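Hemerythrin-like domain-containing protein (Streptococcus mutans, PDB 2QKP) is of unknown function, but its C-terminal part, the piece crystallised here, belongs to the PAS family and probably acts as a sensory or ligand-binding module. Local coordinates at residues A[72-75]-A[76-80]. Residues are numbered along the deposited sequence; the frame is centred on the assembly and turned at random.
Sequences PKVL and DKVKK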
# COMPACT_ATOMS: atom_id res chain seq x y z
N PRO A 72 -22.26 14.79 -9.79
CA PRO A 72 -23.44 14.49 -8.97
C PRO A 72 -23.81 12.99 -8.85
O PRO A 72 -24.08 12.52 -7.74
CB PRO A 72 -24.56 15.25 -9.68
CG PRO A 72 -23.87 16.44 -10.25
CD PRO A 72 -22.50 15.96 -10.67
N LYS A 73 -23.80 12.26 -9.96
CA LYS A 73 -24.28 10.87 -9.97
C LYS A 73 -23.30 9.89 -9.29
O LYS A 73 -23.72 8.96 -8.57
CB LYS A 73 -24.65 10.42 -11.40
CG LYS A 73 -23.51 9.99 -12.33
CD LYS A 73 -22.46 11.08 -12.66
CE LYS A 73 -22.99 12.19 -13.57
NZ LYS A 73 -23.34 13.43 -12.82
N VAL A 74 -22.01 10.11 -9.50
CA VAL A 74 -20.97 9.40 -8.76
C VAL A 74 -21.03 9.77 -7.27
O VAL A 74 -20.95 8.90 -6.41
CB VAL A 74 -19.56 9.70 -9.34
CG1 VAL A 74 -18.48 8.87 -8.63
CG2 VAL A 74 -19.53 9.42 -10.85
N LEU A 75 -21.19 11.06 -6.98
CA LEU A 75 -21.18 11.55 -5.59
C LEU A 75 -22.22 10.92 -4.65
O LEU A 75 -21.91 10.61 -3.50
CB LEU A 75 -21.28 13.08 -5.54
CG LEU A 75 -21.16 13.78 -4.18
CD1 LEU A 75 -19.78 13.57 -3.53
CD2 LEU A 75 -21.44 15.27 -4.34
N ASP A 76 -23.45 10.72 -5.13
CA ASP A 76 -24.50 10.11 -4.29
C ASP A 76 -24.11 8.71 -3.78
O ASP A 76 -24.35 8.37 -2.61
CB ASP A 76 -25.84 10.02 -5.03
CG ASP A 76 -26.44 11.39 -5.32
OD1 ASP A 76 -27.01 12.00 -4.40
OD2 ASP A 76 -26.34 11.84 -6.48
N LYS A 77 -23.49 7.93 -4.65
CA LYS A 77 -22.99 6.60 -4.29
C LYS A 77 -21.80 6.70 -3.34
O LYS A 77 -21.72 5.96 -2.35
CB LYS A 77 -22.61 5.80 -5.54
CG LYS A 77 -23.79 5.49 -6.48
CD LYS A 77 -23.29 4.98 -7.84
CE LYS A 77 -24.44 4.96 -8.87
NZ LYS A 77 -23.98 4.66 -10.25
N VAL A 78 -20.87 7.62 -3.63
CA VAL A 78 -19.72 7.86 -2.75
C VAL A 78 -20.21 8.21 -1.33
O VAL A 78 -19.68 7.69 -0.35
CB VAL A 78 -18.77 8.95 -3.33
CG1 VAL A 78 -17.66 9.29 -2.36
CG2 VAL A 78 -18.17 8.49 -4.66
N LYS A 79 -21.22 9.06 -1.22
CA LYS A 79 -21.72 9.45 0.10
C LYS A 79 -22.25 8.26 0.90
O LYS A 79 -22.01 8.17 2.11
CB LYS A 79 -22.83 10.50 -0.04
CG LYS A 79 -22.35 11.84 -0.52
CD LYS A 79 -23.54 12.71 -0.91
CE LYS A 79 -23.17 14.19 -0.91
NZ LYS A 79 -24.18 14.98 -1.71
N LYS A 80 -22.98 7.36 0.24
CA LYS A 80 -23.55 6.20 0.93
C LYS A 80 -22.43 5.27 1.42
O LYS A 80 -22.53 4.69 2.51
CB LYS A 80 -24.48 5.39 0.03
CG LYS A 80 -25.80 6.09 -0.30
CD LYS A 80 -26.77 5.14 -0.99
CE LYS A 80 -26.70 5.27 -2.52
NZ LYS A 80 -27.97 4.79 -3.17
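The extended chain of Lys79 passes obliquely across the Leu75 side chain one helical turn earlier, with its CB, CG and CD by the Leu75 carbonyl O and its CE and NZ by the leucine branch. Lys79 CB lies 3.6 Å from Leu75 O, the same oxygen that accepts a backbone hydrogen bond from Lys79 N (2.8 Å). With CG anti to its own carbonyl carbon (chi1 -70°), the lysine turns back toward the start of the helix, and Lys79 CG comes within 3.3 Å of Leu75 O. CD is still nearer Leu75 O than Leu75 CG; Lys79 CE then packs against Leu75 CG at 3.9 Å, and Lys79 NZ ends 3.8 Å from Leu75 CD2. The chain is extended beyond CG, which leaves the ammonium beside the leucine branch, where it also makes a long, weak ion pair with Glu67. Leu75 meets it with CG anti to the backbone N (chi1 -175°).

On another side of the same turn, Val74 CG1 touches Val78 CG2 at 4.0 Å. The backbone of these two residues is joined by a hydrogen bond from Val78 N to Val74 O, and Asp76 N donates likewise to Pro72 O. With the bond from Lys79 N, these follow the i to i+4 pattern of an alpha-helix.

Leu75 and Val78 both rest on His70, and Leu75 also on Glu67, in the loop that enters the helix, while the lysines and Asp76 lie on the exposed surface. These residues form the first turns of helix 72-86, which leads into strand 92-99, an outermost strand of the five-stranded antiparallel sheet within this chain; the strand order 2-1-5-4-3 is that of the PAS fold.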